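Side-chain contacts in lipase (Streptomyces rimosus, PDB 5MAL), which hydrolyses triacylglycerols and other carboxylic esters, preferring medium-length acyl chains, and also acts on phospholipids and long-chain acyl-CoA thioesters: residues 108-111 and 112-116; 215-219 and 220-224. One frame throughout, in Å; residues are numbered along the deposited sequence.

How the contacts relate
Both contacts are local, between side chains and backbone groups a few residues apart, and they follow one another along the chain without nesting or crossing. Contact 1 (108-116) lies within the long helix 98-130, which leads into strand 135-139 of the parallel sheet, and closes no loop; it spans a wider, pi-type turn of that helix. Contact 2 (215-224) is the turn by which the loop holding the active-site His216 enters the last helix, 219-232. The centres of contact 1 and contact 2 are about 25 Å apart, on opposite sides of the chain's centre, and the two do not touch. Contact 1 faces helices 86-96 and 159-180, whereas contact 2 ties the catalytic loop to the C-terminal helix.

Contact 1: residues 108-111 and 112-116; sequences ARAY and IQQTL
Thr115, one turn further along the helix than Tyr111, lies over one face of its ring, with Thr115 CB 3.7 Å from the centroid of the Tyr111 ring and only 2° off the ring normal, a CH-pi contact. Its CG2 hangs over the CZ and CE2 side of the same face, 3.6 Å from Tyr111 CZ. The ring reaches this place because CG of Tyr111 stands opposite the backbone N (chi1 -167°), which carries it forward along the helix; its OH is hydrogen-bonded to Gln119 OE1. Tyr111 O is gripped twice, by Thr115 N at 2.8 Å and by Leu116 N at 2.9 Å, the two donors arriving from opposite faces of the carbonyl plane. The i+5 bond from Leu116 marks a wider, pi-type turn at 112-115. Before it the spacing is alpha-helical: Ile112 N binds Ala108 O nearly straight, Gln113 N binds Arg109 O, and Gln114 N reaches Ala110 O on a more bent path. Gln113 NE2 passes 3.8 Å from Arg109 NH2, the amide and guanidinium planes 75° apart. Asp169 OD2 serves both residues, through a salt bridge to Arg109 NE and a hydrogen bond from Gln113 NE2. Helix 159-180 thus meets this turn through Asp169 and through Ile170 against Leu116, while Ala108 and Ile112 face helix 86-96 and Tyr111 packs on the loop residues Asp83 and Ala84.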
# COMPACT_ATOMS: atom_id res chain seq x y z
N ALA A 108 8.77 -3.99 -13.90
CA ALA A 108 7.70 -3.62 -12.98
C ALA A 108 7.02 -2.35 -13.44
O ALA A 108 5.79 -2.23 -13.38
CB ALA A 108 8.25 -3.44 -11.56
N ARG A 109 7.80 -1.39 -13.92
CA ARG A 109 7.25 -0.10 -14.32
C ARG A 109 6.43 -0.24 -15.59
O ARG A 109 5.44 0.46 -15.76
CB ARG A 109 8.35 0.93 -14.50
CG ARG A 109 8.98 1.37 -13.19
CD ARG A 109 9.99 2.45 -13.43
NE ARG A 109 9.33 3.67 -13.87
CZ ARG A 109 9.96 4.70 -14.41
NH1 ARG A 109 11.28 4.65 -14.60
NH2 ARG A 109 9.28 5.78 -14.77
N ALA A 110 6.85 -1.13 -16.48
CA ALA A 110 6.05 -1.41 -17.67
C ALA A 110 4.70 -1.96 -17.24
O ALA A 110 3.67 -1.59 -17.80
CB ALA A 110 6.76 -2.38 -18.58
N TYR A 111 4.71 -2.83 -16.23
CA TYR A 111 3.48 -3.42 -15.71
C TYR A 111 2.56 -2.35 -15.17
O TYR A 111 1.38 -2.29 -15.51
CB TYR A 111 3.77 -4.43 -14.61
CG TYR A 111 2.55 -5.28 -14.29
CD1 TYR A 111 1.51 -4.78 -13.50
CD2 TYR A 111 2.43 -6.56 -14.79
CE1 TYR A 111 0.40 -5.55 -13.22
CE2 TYR A 111 1.32 -7.34 -14.51
CZ TYR A 111 0.31 -6.83 -13.73
OH TYR A 111 -0.79 -7.62 -13.47
N ILE A 112 3.11 -1.53 -14.28
CA ILE A 112 2.38 -0.43 -13.68
C ILE A 112 1.73 0.47 -14.71
O ILE A 112 0.55 0.80 -14.60
CB ILE A 112 3.30 0.42 -12.83
CG1 ILE A 112 3.76 -0.39 -11.61
CG2 ILE A 112 2.61 1.70 -12.43
CD1 ILE A 112 5.02 0.15 -10.95
N GLN A 113 2.50 0.88 -15.71
CA GLN A 113 2.02 1.86 -16.67
C GLN A 113 0.99 1.27 -17.63
O GLN A 113 0.05 1.95 -18.03
CB GLN A 113 3.20 2.43 -17.46
CG GLN A 113 4.25 3.13 -16.58
CD GLN A 113 5.51 3.54 -17.34
OE1 GLN A 113 5.56 3.47 -18.57
NE2 GLN A 113 6.53 3.96 -16.60
N GLN A 114 1.16 -0.01 -17.96
CA GLN A 114 0.41 -0.64 -19.04
C GLN A 114 -0.70 -1.59 -18.57
O GLN A 114 -1.85 -1.49 -19.00
CB GLN A 114 1.37 -1.41 -19.94
CG GLN A 114 2.37 -0.51 -20.65
CD GLN A 114 3.56 -1.28 -21.22
OE1 GLN A 114 3.48 -2.48 -21.46
NE2 GLN A 114 4.68 -0.58 -21.41
N THR A 115 -0.32 -2.49 -17.68
CA THR A 115 -1.12 -3.66 -17.35
C THR A 115 -2.01 -3.41 -16.14
O THR A 115 -3.16 -3.84 -16.09
CB THR A 115 -0.21 -4.87 -17.06
OG1 THR A 115 0.83 -4.95 -18.06
CG2 THR A 115 -1.01 -6.14 -17.05
N LEU A 116 -1.46 -2.70 -15.16
CA LEU A 116 -2.17 -2.44 -13.91
C LEU A 116 -3.48 -1.63 -13.99
O LEU A 116 -4.43 -1.98 -13.28
CB LEU A 116 -1.21 -1.74 -12.93
CG LEU A 116 -1.85 -1.37 -11.59
CD1 LEU A 116 -2.30 -2.63 -10.84
CD2 LEU A 116 -0.87 -0.54 -10.76

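Contact 2: residues 215-219 and 220-224; sequences YHPTA and NGQSK
A water bridges Pro217 and Gln222, donating to Pro217 O at 2.7 Å and accepting from Gln222 NE2 at 2.8 Å; the same NE2 also donates to Tyr11 O. OE1 of this buried amide accepts from Tyr34 N, so both of its ends are satisfied. The Gln222 chain bends at chi2 (-70°) and lays the amide beside the proline ring, with Gln222 NE2 3.6 Å from Pro217 CG. The polar end of Gln222 is thereby linked to the backbone just after His216. Gly221 has no side chain, and its backbone packs against the proline, Gly221 C being 4.0 Å from Pro217 CB. Thr218 holds the N-cap position: a chi1 of 65° sets OG1 between its own backbone N and carbonyl carbon, where it accepts from Gly221 N at 3.0 Å, with an N-H...O angle of 157°, and so caps an amide of the first turn. A weak bond also joins this OG1 to Trp203 O. The helical backbone bonds begin here as well, Gln222 N donating to Thr218 O at 2.9 Å and Ser223 N to Ala219 O at 3.0 Å. On the other side of Pro217, His216 NE2 is hydrogen-bonded to OG of the nucleophile Ser10, and His216 ND1 to Ser214 O. The arrangement is a threonine N-cap at the start of helix 219-232, set right after the histidine of the serine-histidine dyad in this SGNH hydrolase.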
# COMPACT_ATOMS: atom_id res chain seq x y z
N TYR A 215 10.85 -2.91 3.35
CA TYR A 215 10.20 -1.87 2.54
C TYR A 215 8.76 -1.59 2.94
O TYR A 215 8.05 -0.84 2.27
CB TYR A 215 10.25 -2.22 1.06
CG TYR A 215 11.66 -2.22 0.55
CD1 TYR A 215 12.34 -1.03 0.36
CD2 TYR A 215 12.33 -3.41 0.30
CE1 TYR A 215 13.64 -1.01 -0.08
CE2 TYR A 215 13.64 -3.41 -0.14
CZ TYR A 215 14.29 -2.20 -0.32
OH TYR A 215 15.59 -2.17 -0.78
N HIS A 216 8.32 -2.16 4.05
CA HIS A 216 6.99 -1.85 4.53
C HIS A 216 7.03 -0.78 5.60
O HIS A 216 8.07 -0.55 6.20
CB HIS A 216 6.33 -3.10 5.06
CG HIS A 216 5.90 -4.02 3.97
ND1 HIS A 216 6.77 -4.86 3.33
CD2 HIS A 216 4.71 -4.15 3.35
CE1 HIS A 216 6.12 -5.52 2.37
NE2 HIS A 216 4.87 -5.10 2.37
N PRO A 217 5.91 -0.10 5.83
CA PRO A 217 5.94 0.95 6.86
C PRO A 217 6.21 0.38 8.23
O PRO A 217 5.77 -0.73 8.55
CB PRO A 217 4.53 1.53 6.80
CG PRO A 217 4.08 1.27 5.41
CD PRO A 217 4.64 -0.09 5.09
N THR A 218 6.97 1.12 9.02
CA THR A 218 7.13 0.81 10.42
C THR A 218 5.83 1.13 11.14
O THR A 218 4.89 1.64 10.52
CB THR A 218 8.26 1.62 11.03
OG1 THR A 218 7.88 3.01 11.01
CG2 THR A 218 9.55 1.42 10.24
N ALA A 219 5.79 0.88 12.45
CA ALA A 219 4.63 1.28 13.23
C ALA A 219 4.41 2.79 13.11
O ALA A 219 3.28 3.25 12.97
CB ALA A 219 4.81 0.88 14.70
N ASN A 220 5.51 3.55 13.14
CA ASN A 220 5.45 5.00 13.03
C ASN A 220 4.95 5.39 11.63
O ASN A 220 4.18 6.34 11.48
CB ASN A 220 6.84 5.61 13.32
CG ASN A 220 6.77 7.09 13.71
OD1 ASN A 220 5.69 7.67 13.74
ND2 ASN A 220 7.91 7.68 14.03
N GLY A 221 5.38 4.64 10.63
CA GLY A 221 4.92 4.84 9.26
C GLY A 221 3.43 4.61 9.11
O GLY A 221 2.76 5.30 8.36
N GLN A 222 2.90 3.62 9.82
CA GLN A 222 1.47 3.39 9.72
C GLN A 222 0.70 4.48 10.45
O GLN A 222 -0.30 4.99 9.94
CB GLN A 222 1.11 2.02 10.28
CG GLN A 222 1.47 0.87 9.36
CD GLN A 222 0.59 0.83 8.12
OE1 GLN A 222 -0.49 1.42 8.09
NE2 GLN A 222 1.06 0.12 7.09
N SER A 223 1.18 4.85 11.63
CA SER A 223 0.43 5.75 12.50
C SER A 223 0.54 7.20 12.07
O SER A 223 -0.40 7.98 12.26
CB SER A 223 0.90 5.59 13.96
OG SER A 223 2.23 6.02 14.12
N LYS A 224 1.66 7.58 11.46
CA LYS A 224 1.82 8.97 11.05
C LYS A 224 2.06 9.18 9.58
O LYS A 224 2.06 10.31 9.10
CB LYS A 224 2.94 9.61 11.82
CG LYS A 224 2.50 10.01 13.18
CD LYS A 224 3.63 9.77 14.09
CE LYS A 224 4.79 10.68 13.78
NZ LYS A 224 5.83 10.66 14.85
O HOH W 1 3.24 -1.54 7.84